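Local coordinates for Lin1840 protein (PDB 4ZOC), which probably hydrolyses terminal, non-reducing beta-D-glucosyl residues with release of beta-D-glucose, as a glycoside hydrolase family 3 beta-glucosidase involved in beta-1,2-glucan metabolism, at residues Val234-Phe238 against Leu267-Ala273; Gln21-Ser26 against Asp299-Thr304; Gly230-Val234 against Phe263-Leu267. The protein carries 2 engineered substitutions. One frame throughout, in Å; residues are numbered along the deposited sequence.

All three contacts belong to one eight-stranded parallel TIM barrel. Interactions 1 and 3 are successive lengths of the same strand pair, with centres about 12 Å apart and V234 and L267 in common; interaction 1 continues past the strand ends to the bound glucose. Interaction 2 pairs the first and last barrel strands, its centre about 10 Å from that of interaction 1 and 16 Å from that of interaction 3. Probable hydrogen bonds from D299 N to L267 O (2.7 Å) and from M302 N to S269 OG (2.9 Å) link 267-273 to 299-304. W271 of interaction 1 stacks on the sugar, and the M302 side chain of interaction 2 lies about 6 Å from it.

Interaction 1 of 3, residues Val234-Phe238 against Leu267-Ala273; sequences VMTAF and LISAWGA. Engineered in segment 267-273: A270 (natural residue Asp). With BGC (beta-D-glucopyranose), chain G.
V234 and M235 pair in parallel register with L267 and I268, as adjacent strands of a TIM barrel: I268 N donates to V234 O (3.0 Å) and T236 N to I268 O (2.8 Å), so that I268 is held through both its own N-H and its own carbonyl. M235 and I268 point into the barrel, where M302 packs on both, and M235 CB meets I268 CG2. V234 and L267 occupy the opposite, outer face, with helix 250-260 lying against L267.

Beyond the last bridge, T236 takes over from the backbone. Its chi1 of 74° sets OG1 between the backbone N and the carbonyl carbon, and from there OG1 accepts the N-H of A270 at 3.1 Å in a nearly straight bond (160° at the hydrogen). The same hydroxyl is also hydrogen-bonded to T247 OG1, so the strand end is tied to a neighbouring loop.

A270, an engineered residue replacing the natural Asp, lays its methyl over one face of F238: A270 CB is 3.9 Å from the ring centroid and 20° off the normal, shifted toward the rim. The ring's edge is turned to a carbonyl instead, with F238 CE1 3.2 Å from W271 O in the ring plane. That oxygen also accepts from R572 of the second subunit, whose guanidinium group hydrogen-bonds the bound glucose as well.

A270 to A273 form a type II beta turn that carries W271 to the sugar. S269 OG (2.8 Å) and A273 N reach A270 O from opposite faces of its carbonyl plane, fixing the turn. W271, with CG anti to its backbone N, lays one indole face on the glucose of the pocket, with BGC C1 over the ring centre and 3.8 Å from W271 CE2.

Interaction 2 of 3, residues Gln21-Ser26 against Asp299-Thr304; sequences QCLQLS and DLEMMT
Q24, M303 and L300 bury the most surface where segment 21-26 meets 299-304, the seam at which the first and eighth strands of the TIM barrel pair in parallel and close it. Q24 contributes from both backbone and side chain. Its N donates to E301 O (3.1 Å) and its O accepts from M303 N (3.0 Å), while E301 N reaches C22 O at 2.9 Å in an almost linear bond (174° at the hydrogen). These alternating bonds set L23 beside E301 and Q24 beside M302.

The Q24 chain leaves with CG anti to the backbone N (chi1 -173°) and stays extended, running side by side with M302 in the same direction into the barrel interior. M302 bends at its thioether, bringing both CG and CE against Q24 OE1, each at 3.4 Å. That amide oxygen is buried with no polar partner in the model, lying among methionine carbons and I268, whereas NE2 at the other corner is hydrogen-bonded to S59 OG on strand 59-61. The bond to S59 OG probably fixes which way the amide is turned.

L300 crosses Q24 at about a right angle. Its CD1 tucks under the backbone, 3.5 Å from L23 C, and its CD2 faces Q24 NE2; I268 of the neighbouring strand also packs against L300.

M303, where the strand leaves the pairing with positive phi (66°), bends at its second and third torsions and runs on past L25 toward S26. Its sulfur passes L25 CA at 3.7 Å and accepts a weak hydrogen bond from S26 N, 3.4 Å from M303 SD.

Interaction 3 of 3, residues Gly230-Val234 against Phe263-Leu267; sequences GAKLV and FDGVL
K232 O and V266 N, too far apart to bond directly, are joined by a water that donates to K232 O at 2.8 Å and accepts from V266 N at 3.0 Å. The water thus stands where a regular parallel pairing would place a direct bond, and the two chains are spread at this entry to the strands. On the other side of V266 contact is direct: V234 N donates to V266 O at 3.2 Å, with 166° at the hydrogen.

Beside this spread the F263 ring is wedged between the V234 side chain and the G265 backbone. With CG anti to its backbone N (chi1 174°), the ring is directed toward segment 230-234. V234 CG2 sits over the ring centre, 3.7 Å from the centroid and 12° off the normal, a CH-pi contact; the opposite face is covered by G265 N, also above the centre. Two carbonyl oxygens approach its rim instead: A231 O lies in the ring plane, and K232 O comes within 3.5 Å of F263 CE1. Partly positive ring hydrogens meeting carbonyl oxygens would be a favourable pairing.

L233 and V266 point to the face opposite V234 and L267 and lie side by side in the same direction, L233 CD2 3.9 Å from V266 CG1. L335 of helix 322-338 packs on both. K232 starts out away from the neighbouring segment, and its NZ forms a salt bridge with D338.

Before the strand, G230 ends helix 221-228 in a Schellman motif, and helix 250-260 covers F263 and L267 from outside. The adjacent parallel strands 233-236 and 266-268, with helix 250-260 between them in the chain, make a beta-alpha-beta crossover, the connection characteristic of a TIM barrel.

Interaction 1 of 3, residues Val234-Phe238 against Leu267-Ala273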
ATOM      1  N   VAL A 234     -14.909  23.036   5.946  1.00  8.75           N
ATOM      2  CA  VAL A 234     -14.044  21.898   5.715  1.00  9.24           C
ATOM      3  C   VAL A 234     -13.690  21.294   7.055  1.00  8.65           C
ATOM      4  O   VAL A 234     -13.506  22.017   8.036  1.00  7.87           O
ATOM      5  CB  VAL A 234     -12.793  22.319   4.942  1.00 10.98           C
ATOM      6  CG1 VAL A 234     -11.799  21.156   4.765  1.00 11.95           C
ATOM      7  CG2 VAL A 234     -13.201  22.824   3.593  1.00 11.32           C
ATOM      8  N   MET A 235     -13.540  19.970   7.116  1.00  8.61           N
ATOM      9  CA  MET A 235     -13.154  19.300   8.355  1.00  7.28           C
ATOM     10  C   MET A 235     -11.791  18.635   8.156  1.00  7.17           C
ATOM     11  O   MET A 235     -11.521  18.096   7.065  1.00  6.38           O
ATOM     12  CB  MET A 235     -14.189  18.200   8.739  1.00  7.04           C
ATOM     13  CG  MET A 235     -13.814  17.362   9.946  1.00  7.79           C
ATOM     14  SD  MET A 235     -14.868  15.942  10.227  1.00  9.23           S
ATOM     15  CE  MET A 235     -16.411  16.773  10.640  1.00 11.84           C
ATOM     16  N   THR A 236     -10.923  18.711   9.171  1.00  6.86           N
ATOM     17  CA  THR A 236      -9.567  18.065   9.080  1.00  6.39           C
ATOM     18  C   THR A 236      -9.635  16.531   9.092  1.00  7.07           C
ATOM     19  O   THR A 236     -10.688  15.970   9.441  1.00  7.09           O
ATOM     20  CB  THR A 236      -8.672  18.519  10.236  1.00  7.03           C
ATOM     21  OG1 THR A 236      -9.068  17.884  11.480  1.00  8.11           O
ATOM     22  CG2 THR A 236      -8.621  20.061  10.297  1.00  7.15           C
ATOM     23  N   ALA A 237      -8.520  15.874   8.689  1.00  6.22           N
ATOM     24  CA  ALA A 237      -8.458  14.415   8.725  1.00  5.91           C
ATOM     25  C   ALA A 237      -7.654  13.925   9.953  1.00  7.15           C
ATOM     26  O   ALA A 237      -6.798  14.619  10.476  1.00  5.99           O
ATOM     27  CB  ALA A 237      -7.768  13.918   7.434  1.00  5.84           C
ATOM     28  N   PHE A 238      -7.917  12.678  10.347  1.00  6.26           N
ATOM     29  CA  PHE A 238      -7.155  12.043  11.383  1.00  7.06           C
ATOM     30  C   PHE A 238      -5.716  11.688  11.065  1.00  7.69           C
ATOM     31  O   PHE A 238      -4.872  11.581  12.002  1.00 10.48           O
ATOM     32  CB  PHE A 238      -7.847  10.782  11.822  1.00  6.86           C
ATOM     33  CG  PHE A 238      -9.138  11.007  12.529  1.00  7.78           C
ATOM     34  CD1 PHE A 238      -9.158  11.708  13.741  1.00  8.54           C
ATOM     35  CD2 PHE A 238     -10.316  10.507  12.020  1.00  8.53           C
ATOM     36  CE1 PHE A 238     -10.330  11.865  14.433  1.00  9.04           C
ATOM     37  CE2 PHE A 238     -11.511  10.667  12.735  1.00  8.50           C
ATOM     38  CZ  PHE A 238     -11.520  11.371  13.900  1.00  8.65           C
ATOM     39  N   LEU A 267     -12.710  26.003   9.363  1.00  9.65           N
ATOM     40  CA  LEU A 267     -12.027  24.697   9.348  1.00  8.81           C
ATOM     41  C   LEU A 267     -12.267  24.085  10.746  1.00  8.78           C
ATOM     42  O   LEU A 267     -11.847  24.668  11.807  1.00 12.67           O
ATOM     43  CB  LEU A 267     -10.541  24.880   8.977  1.00  9.58           C
ATOM     44  CG  LEU A 267      -9.682  23.606   8.945  1.00  9.62           C
ATOM     45  CD1 LEU A 267     -10.199  22.622   7.882  1.00 10.20           C
ATOM     46  CD2 LEU A 267      -8.248  23.927   8.753  1.00 10.11           C
ATOM     47  N   ILE A 268     -13.013  22.978  10.801  1.00  6.96           N
ATOM     48  CA  ILE A 268     -13.330  22.259  12.052  1.00  7.57           C
ATOM     49  C   ILE A 268     -12.492  20.995  12.112  1.00  8.49           C
ATOM     50  O   ILE A 268     -12.224  20.344  11.081  1.00  8.76           O
ATOM     51  CB  ILE A 268     -14.901  21.921  12.110  1.00  7.01           C
ATOM     52  CG1 ILE A 268     -15.272  21.294  13.477  1.00  7.26           C
ATOM     53  CG2 ILE A 268     -15.325  21.029  10.937  1.00  7.68           C
ATOM     54  CD1 ILE A 268     -16.792  20.913  13.618  1.00  6.30           C
ATOM     55  N   SER A 269     -12.021  20.665  13.292  1.00  8.86           N
ATOM     56  CA  SER A 269     -11.338  19.415  13.502  1.00  9.26           C
ATOM     57  C   SER A 269     -12.251  18.255  13.397  1.00  6.87           C
ATOM     58  O   SER A 269     -13.416  18.330  13.777  1.00  8.21           O
ATOM     59  CB  SER A 269     -10.616  19.386  14.868  1.00  9.98           C
ATOM     60  OG  SER A 269     -11.478  19.096  15.986  1.00  8.89           O
ATOM     61  N   ALA A 270     -11.724  17.119  12.917  1.00  5.97           N
ATOM     62  CA  ALA A 270     -12.358  15.854  13.195  1.00  7.10           C
ATOM     63  C   ALA A 270     -12.393  15.640  14.731  1.00  8.10           C
ATOM     64  O   ALA A 270     -11.666  16.361  15.505  1.00  8.40           O
ATOM     65  CB  ALA A 270     -11.656  14.727  12.455  1.00  7.90           C
ATOM     66  N   TRP A 271     -13.181  14.652  15.216  1.00  7.36           N
ATOM     67  CA  TRP A 271     -13.381  14.477  16.636  1.00  7.95           C
ATOM     68  C   TRP A 271     -12.082  14.192  17.382  1.00  8.62           C
ATOM     69  O   TRP A 271     -11.428  13.216  17.131  1.00  9.25           O
ATOM     70  CB  TRP A 271     -14.373  13.393  16.931  1.00  8.28           C
ATOM     71  CG  TRP A 271     -14.743  13.187  18.398  1.00 11.38           C
ATOM     72  CD1 TRP A 271     -13.926  12.754  19.393  1.00 13.08           C
ATOM     73  CD2 TRP A 271     -16.030  13.361  18.994  1.00 11.14           C
ATOM     74  NE1 TRP A 271     -14.608  12.621  20.558  1.00 17.07           N
ATOM     75  CE2 TRP A 271     -15.914  12.974  20.341  1.00 13.81           C
ATOM     76  CE3 TRP A 271     -17.285  13.665  18.494  1.00 15.11           C
ATOM     77  CZ2 TRP A 271     -17.003  12.985  21.224  1.00 16.75           C
ATOM     78  CZ3 TRP A 271     -18.353  13.726  19.373  1.00 15.12           C
ATOM     79  CH2 TRP A 271     -18.217  13.345  20.706  1.00 18.53           C
ATOM     80  N   GLY A 272     -11.757  15.096  18.326  1.00  7.97           N
ATOM     81  CA  GLY A 272     -10.581  15.007  19.115  1.00  7.49           C
ATOM     82  C   GLY A 272      -9.251  15.156  18.358  1.00  8.17           C
ATOM     83  O   GLY A 272      -8.200  14.992  18.990  1.00 10.48           O
ATOM     84  N   ALA A 273      -9.251  15.501  17.053  1.00  7.57           N
ATOM     85  CA  ALA A 273      -8.046  15.419  16.275  1.00  8.08           C
ATOM     86  C   ALA A 273      -7.028  16.487  16.712  1.00  9.91           C
ATOM     87  O   ALA A 273      -5.807  16.370  16.457  1.00  9.56           O
ATOM     88  CB  ALA A 273      -8.378  15.620  14.802  1.00  9.45           C
TER
HETATM   89  C2  BGC G 801     -16.403   8.782  19.393  1.00 15.65           C
HETATM   90  C3  BGC G 801     -15.176   9.200  18.513  1.00 16.23           C
HETATM   91  C4  BGC G 801     -15.502   9.210  16.974  1.00 14.35           C
HETATM   92  C5  BGC G 801     -16.796  10.038  16.809  1.00 15.35           C
HETATM   93  C6  BGC G 801     -17.148  10.081  15.357  1.00 15.55           C
HETATM   94  C1  BGC G 801     -17.517   9.714  19.080  1.00 16.17           C
HETATM   95  O1  BGC G 801     -18.662   9.438  19.923  1.00 19.65           O
HETATM   96  O2  BGC G 801     -16.101   8.844  20.783  1.00 21.38           O
HETATM   97  O3  BGC G 801     -14.061   8.332  18.807  1.00 19.15           O
HETATM   98  O4  BGC G 801     -14.379   9.676  16.135  1.00 11.67           O
HETATM   99  O5  BGC G 801     -17.859   9.578  17.707  1.00 15.20           O
HETATM  100  O6  BGC G 801     -17.497   8.757  14.963  1.00 18.49           O

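Interaction 2 of 3, residues Gln21-Ser26 against Asp299-Thr304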
ATOM      1  N   GLN A  21     -15.527  30.468  21.805  1.00  9.95           N
ATOM      2  CA  GLN A  21     -16.221  30.476  20.527  1.00  9.41           C
ATOM      3  C   GLN A  21     -15.624  29.354  19.638  1.00  9.92           C
ATOM      4  O   GLN A  21     -16.304  28.876  18.763  1.00  8.99           O
ATOM      5  CB  GLN A  21     -16.098  31.875  19.795  1.00 10.20           C
ATOM      6  CG  GLN A  21     -16.944  32.038  18.552  1.00  9.58           C
ATOM      7  CD  GLN A  21     -18.428  31.864  18.702  1.00  9.74           C
ATOM      8  OE1 GLN A  21     -19.107  31.554  17.722  1.00 12.73           O
ATOM      9  NE2 GLN A  21     -18.971  32.192  19.876  1.00 10.72           N
ATOM     10  N   CYS A  22     -14.369  28.971  19.863  1.00  9.93           N
ATOM     11  CA  CYS A  22     -13.672  27.960  19.087  1.00 10.07           C
ATOM     12  C   CYS A  22     -13.802  26.524  19.627  1.00 12.32           C
ATOM     13  O   CYS A  22     -13.022  25.656  19.219  1.00 12.79           O
ATOM     14  CB  CYS A  22     -12.168  28.314  18.951  1.00 11.94           C
ATOM     15  SG  CYS A  22     -11.914  29.912  18.138  1.00 13.25           S
ATOM     16  N   LEU A  23     -14.792  26.291  20.504  1.00  9.18           N
ATOM     17  CA  LEU A  23     -15.094  25.006  21.084  1.00  9.47           C
ATOM     18  C   LEU A  23     -16.487  24.487  20.650  1.00 11.06           C
ATOM     19  O   LEU A  23     -17.480  25.213  20.660  1.00 11.36           O
ATOM     20  CB  LEU A  23     -15.047  25.112  22.566  1.00  9.22           C
ATOM     21  CG  LEU A  23     -15.446  23.860  23.335  1.00  9.52           C
ATOM     22  CD1 LEU A  23     -14.422  22.768  23.230  1.00 11.09           C
ATOM     23  CD2 LEU A  23     -15.687  24.263  24.752  1.00 10.90           C
ATOM     24  N   GLN A  24     -16.526  23.221  20.275  1.00  9.55           N
ATOM     25  CA  GLN A  24     -17.766  22.503  19.986  1.00  8.60           C
ATOM     26  C   GLN A  24     -17.988  21.370  20.976  1.00  8.08           C
ATOM     27  O   GLN A  24     -17.072  20.573  21.247  1.00  9.36           O
ATOM     28  CB  GLN A  24     -17.762  21.952  18.538  1.00  9.15           C
ATOM     29  CG  GLN A  24     -19.057  21.340  18.095  1.00  8.21           C
ATOM     30  CD  GLN A  24     -18.921  20.820  16.706  1.00  8.98           C
ATOM     31  OE1 GLN A  24     -18.129  19.866  16.447  1.00  9.59           O
ATOM     32  NE2 GLN A  24     -19.636  21.444  15.769  1.00  8.21           N
ATOM     33  N   LEU A  25     -19.235  21.306  21.490  1.00  8.69           N
ATOM     34  CA  LEU A  25     -19.639  20.332  22.505  1.00  9.14           C
ATOM     35  C   LEU A  25     -20.857  19.526  22.133  1.00  9.05           C
ATOM     36  O   LEU A  25     -21.692  20.002  21.386  1.00  9.32           O
ATOM     37  CB  LEU A  25     -19.873  21.019  23.851  1.00 10.54           C
ATOM     38  CG  LEU A  25     -18.706  21.759  24.378  1.00 10.38           C
ATOM     39  CD1 LEU A  25     -19.213  22.458  25.651  1.00 14.11           C
ATOM     40  CD2 LEU A  25     -17.525  20.900  24.716  1.00 13.31           C
ATOM     41  N   SER A  26     -20.961  18.316  22.710  1.00 10.27           N
ATOM     42  CA  SER A  26     -22.160  17.501  22.587  1.00 11.75           C
ATOM     43  C   SER A  26     -23.318  18.222  23.298  1.00 12.23           C
ATOM     44  O   SER A  26     -23.052  19.013  24.228  1.00 13.18           O
ATOM     45  CB  SER A  26     -21.924  16.175  23.258  1.00 13.48           C
ATOM     46  OG  SER A  26     -21.032  15.390  22.476  1.00 13.05           O
ATOM     47  N   ASP A 299     -10.280  26.383  13.183  1.00  8.15           N
ATOM     48  CA  ASP A 299     -11.131  27.352  13.860  1.00 10.11           C
ATOM     49  C   ASP A 299     -11.922  26.814  15.001  1.00 10.58           C
ATOM     50  O   ASP A 299     -12.379  27.585  15.845  1.00 12.55           O
ATOM     51  CB  ASP A 299     -12.067  27.984  12.875  1.00  9.69           C
ATOM     52  CG  ASP A 299     -11.315  28.651  11.734  1.00 10.58           C
ATOM     53  OD1 ASP A 299     -10.247  29.285  11.999  1.00 11.94           O
ATOM     54  OD2 ASP A 299     -11.840  28.620  10.610  1.00 11.05           O
ATOM     55  N   LEU A 300     -12.172  25.503  14.991  1.00 10.07           N
ATOM     56  CA  LEU A 300     -13.212  24.904  15.881  1.00  8.39           C
ATOM     57  C   LEU A 300     -12.774  23.532  16.291  1.00  8.64           C
ATOM     58  O   LEU A 300     -12.605  22.674  15.408  1.00  9.08           O
ATOM     59  CB  LEU A 300     -14.551  24.891  15.117  1.00  8.66           C
ATOM     60  CG  LEU A 300     -15.792  24.434  15.891  1.00 10.04           C
ATOM     61  CD1 LEU A 300     -15.987  25.159  17.245  1.00 10.34           C
ATOM     62  CD2 LEU A 300     -17.032  24.458  14.973  1.00 10.30           C
ATOM     63  N   GLU A 301     -12.562  23.351  17.588  1.00  8.33           N
ATOM     64  CA  GLU A 301     -12.060  22.136  18.191  1.00  9.08           C
ATOM     65  C   GLU A 301     -13.224  21.266  18.619  1.00  9.35           C
ATOM     66  O   GLU A 301     -14.026  21.652  19.473  1.00 10.54           O
ATOM     67  CB  GLU A 301     -11.161  22.448  19.381  1.00  9.58           C
ATOM     68  CG  GLU A 301     -10.610  21.193  20.068  1.00  9.66           C
ATOM     69  CD  GLU A 301      -9.522  21.447  21.000  1.00  8.87           C
ATOM     70  OE1 GLU A 301      -9.269  22.632  21.296  1.00  9.81           O
ATOM     71  OE2 GLU A 301      -8.942  20.440  21.501  1.00 10.60           O
ATOM     72  N   MET A 302     -13.333  20.105  17.957  1.00 10.28           N
ATOM     73  CA  MET A 302     -14.465  19.255  18.189  1.00  7.93           C
ATOM     74  C   MET A 302     -14.251  18.350  19.424  1.00  8.76           C
ATOM     75  O   MET A 302     -13.516  17.339  19.375  1.00  7.41           O
ATOM     76  CB  MET A 302     -14.696  18.372  16.951  1.00  8.41           C
ATOM     77  CG  MET A 302     -15.888  17.444  17.117  1.00  9.65           C
ATOM     78  SD  MET A 302     -16.255  16.340  15.724  1.00  9.51           S
ATOM     79  CE  MET A 302     -16.683  17.492  14.412  1.00  8.41           C
ATOM     80  N   MET A 303     -14.865  18.731  20.567  1.00  9.31           N
ATOM     81  CA  MET A 303     -14.948  17.829  21.782  1.00  9.90           C
ATOM     82  C   MET A 303     -13.676  17.474  22.519  1.00  9.29           C
ATOM     83  O   MET A 303     -13.598  16.549  23.290  1.00 10.89           O
ATOM     84  CB  MET A 303     -15.763  16.611  21.443  1.00 11.18           C
ATOM     85  CG  MET A 303     -17.260  16.889  21.597  1.00 11.83           C
ATOM     86  SD  MET A 303     -17.740  17.298  23.326  1.00 13.61           S
ATOM     87  CE  MET A 303     -17.620  15.683  24.097  1.00 14.27           C
ATOM     88  N   THR A 304     -12.681  18.332  22.357  1.00  9.84           N
ATOM     89  CA  THR A 304     -11.459  18.340  23.197  1.00  9.17           C
ATOM     90  C   THR A 304     -11.200  19.777  23.659  1.00 10.44           C
ATOM     91  O   THR A 304     -11.848  20.718  23.171  1.00 10.73           O
ATOM     92  CB  THR A 304     -10.226  17.646  22.506  1.00  9.00           C
ATOM     93  OG1 THR A 304     -10.024  18.188  21.173  1.00  9.10           O
ATOM     94  CG2 THR A 304     -10.476  16.187  22.447  1.00  9.46           C
TER

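Interaction 3 of 3, residues Gly230-Val234 against Phe263-Leu267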
ATOM      1  N   GLY A 230     -18.774  26.001  -3.493  1.00 13.98           N
ATOM      2  CA  GLY A 230     -19.302  26.801  -2.393  1.00 12.24           C
ATOM      3  C   GLY A 230     -19.512  26.121  -1.086  1.00 12.29           C
ATOM      4  O   GLY A 230     -20.216  26.682  -0.223  1.00  8.97           O
ATOM      5  N   ALA A 231     -18.946  24.908  -0.907  1.00  9.73           N
ATOM      6  CA  ALA A 231     -19.100  24.241   0.424  1.00 10.13           C
ATOM      7  C   ALA A 231     -18.702  25.180   1.549  1.00  8.83           C
ATOM      8  O   ALA A 231     -17.605  25.788   1.518  1.00  9.43           O
ATOM      9  CB  ALA A 231     -18.270  22.966   0.515  1.00 10.71           C
ATOM     10  N   LYS A 232     -19.554  25.320   2.561  1.00  9.27           N
ATOM     11  CA  LYS A 232     -19.258  26.290   3.612  1.00 10.46           C
ATOM     12  C   LYS A 232     -18.156  25.975   4.559  1.00  9.91           C
ATOM     13  O   LYS A 232     -17.464  26.903   4.996  1.00 12.06           O
ATOM     14  CB  LYS A 232     -20.524  26.684   4.348  1.00  9.44           C
ATOM     15  CG  LYS A 232     -21.454  27.554   3.461  1.00 12.04           C
ATOM     16  CD  LYS A 232     -20.985  28.977   3.519  1.00 16.76           C
ATOM     17  CE  LYS A 232     -21.721  29.966   2.676  1.00 20.06           C
ATOM     18  NZ  LYS A 232     -20.947  31.255   2.792  1.00 19.92           N
ATOM     19  N   LEU A 233     -17.987  24.700   4.958  1.00  8.65           N
ATOM     20  CA  LEU A 233     -16.976  24.321   5.931  1.00  7.75           C
ATOM     21  C   LEU A 233     -16.073  23.203   5.366  1.00  7.26           C
ATOM     22  O   LEU A 233     -16.465  22.528   4.420  1.00  7.28           O
ATOM     23  CB  LEU A 233     -17.594  23.780   7.221  1.00  8.38           C
ATOM     24  CG  LEU A 233     -18.414  24.749   8.105  1.00  9.29           C
ATOM     25  CD1 LEU A 233     -19.835  24.890   7.614  1.00 11.83           C
ATOM     26  CD2 LEU A 233     -18.374  24.252   9.559  1.00  9.24           C
ATOM     27  N   VAL A 234     -14.909  23.036   5.946  1.00  8.75           N
ATOM     28  CA  VAL A 234     -14.044  21.898   5.715  1.00  9.24           C
ATOM     29  C   VAL A 234     -13.690  21.294   7.055  1.00  8.65           C
ATOM     30  O   VAL A 234     -13.506  22.017   8.036  1.00  7.87           O
ATOM     31  CB  VAL A 234     -12.793  22.319   4.942  1.00 10.98           C
ATOM     32  CG1 VAL A 234     -11.799  21.156   4.765  1.00 11.95           C
ATOM     33  CG2 VAL A 234     -13.201  22.824   3.593  1.00 11.32           C
ATOM     34  N   PHE A 263     -10.107  28.859   0.304  1.00 13.98           N
ATOM     35  CA  PHE A 263     -11.195  28.586   1.257  1.00 12.27           C
ATOM     36  C   PHE A 263     -11.113  29.591   2.411  1.00 13.43           C
ATOM     37  O   PHE A 263     -10.070  29.715   3.053  1.00 14.36           O
ATOM     38  CB  PHE A 263     -11.062  27.163   1.755  1.00 10.86           C
ATOM     39  CG  PHE A 263     -12.025  26.808   2.847  1.00  9.32           C
ATOM     40  CD1 PHE A 263     -13.396  26.682   2.524  1.00  9.57           C
ATOM     41  CD2 PHE A 263     -11.618  26.670   4.186  1.00  9.97           C
ATOM     42  CE1 PHE A 263     -14.326  26.427   3.514  1.00 11.91           C
ATOM     43  CE2 PHE A 263     -12.580  26.400   5.190  1.00  9.77           C
ATOM     44  CZ  PHE A 263     -13.921  26.268   4.844  1.00  9.60           C
ATOM     45  N   ASP A 264     -12.236  30.265   2.688  1.00 12.58           N
ATOM     46  CA  ASP A 264     -12.271  31.250   3.743  1.00 14.60           C
ATOM     47  C   ASP A 264     -13.369  30.978   4.771  1.00 17.81           C
ATOM     48  O   ASP A 264     -13.743  31.902   5.484  1.00 17.69           O
ATOM     49  CB  ASP A 264     -12.508  32.673   3.173  1.00 21.79           C
ATOM     50  CG  ASP A 264     -12.183  33.789   4.202  1.00 22.71           C
ATOM     51  OD1 ASP A 264     -11.190  33.709   4.962  1.00 28.29           O
ATOM     52  OD2 ASP A 264     -12.902  34.783   4.264  1.00 29.83           O
ATOM     53  N   GLY A 265     -13.778  29.716   4.945  1.00 11.70           N
ATOM     54  CA  GLY A 265     -14.750  29.350   5.911  1.00 12.25           C
ATOM     55  C   GLY A 265     -14.123  28.647   7.118  1.00  9.19           C
ATOM     56  O   GLY A 265     -12.889  28.632   7.346  1.00  8.51           O
ATOM     57  N   VAL A 266     -15.024  28.136   7.978  1.00 10.33           N
ATOM     58  CA  VAL A 266     -14.652  27.488   9.207  1.00  9.24           C
ATOM     59  C   VAL A 266     -13.923  26.178   8.827  1.00 10.04           C
ATOM     60  O   VAL A 266     -14.456  25.383   8.083  1.00  9.43           O
ATOM     61  CB  VAL A 266     -15.863  27.257  10.115  1.00  8.70           C
ATOM     62  CG1 VAL A 266     -15.530  26.334  11.305  1.00  9.99           C
ATOM     63  CG2 VAL A 266     -16.419  28.630  10.594  1.00  9.86           C
ATOM     64  N   LEU A 267     -12.710  26.003   9.363  1.00  9.65           N
ATOM     65  CA  LEU A 267     -12.027  24.697   9.348  1.00  8.81           C
ATOM     66  C   LEU A 267     -12.267  24.085  10.746  1.00  8.78           C
ATOM     67  O   LEU A 267     -11.847  24.668  11.807  1.00 12.67           O
ATOM     68  CB  LEU A 267     -10.541  24.880   8.977  1.00  9.58           C
ATOM     69  CG  LEU A 267      -9.682  23.606   8.945  1.00  9.62           C
ATOM     70  CD1 LEU A 267     -10.199  22.622   7.882  1.00 10.20           C
ATOM     71  CD2 LEU A 267      -8.248  23.927   8.753  1.00 10.11           C
TER
HETATM   72  O   HOH W   1     -17.881  28.481   7.312  1.00 13.42           O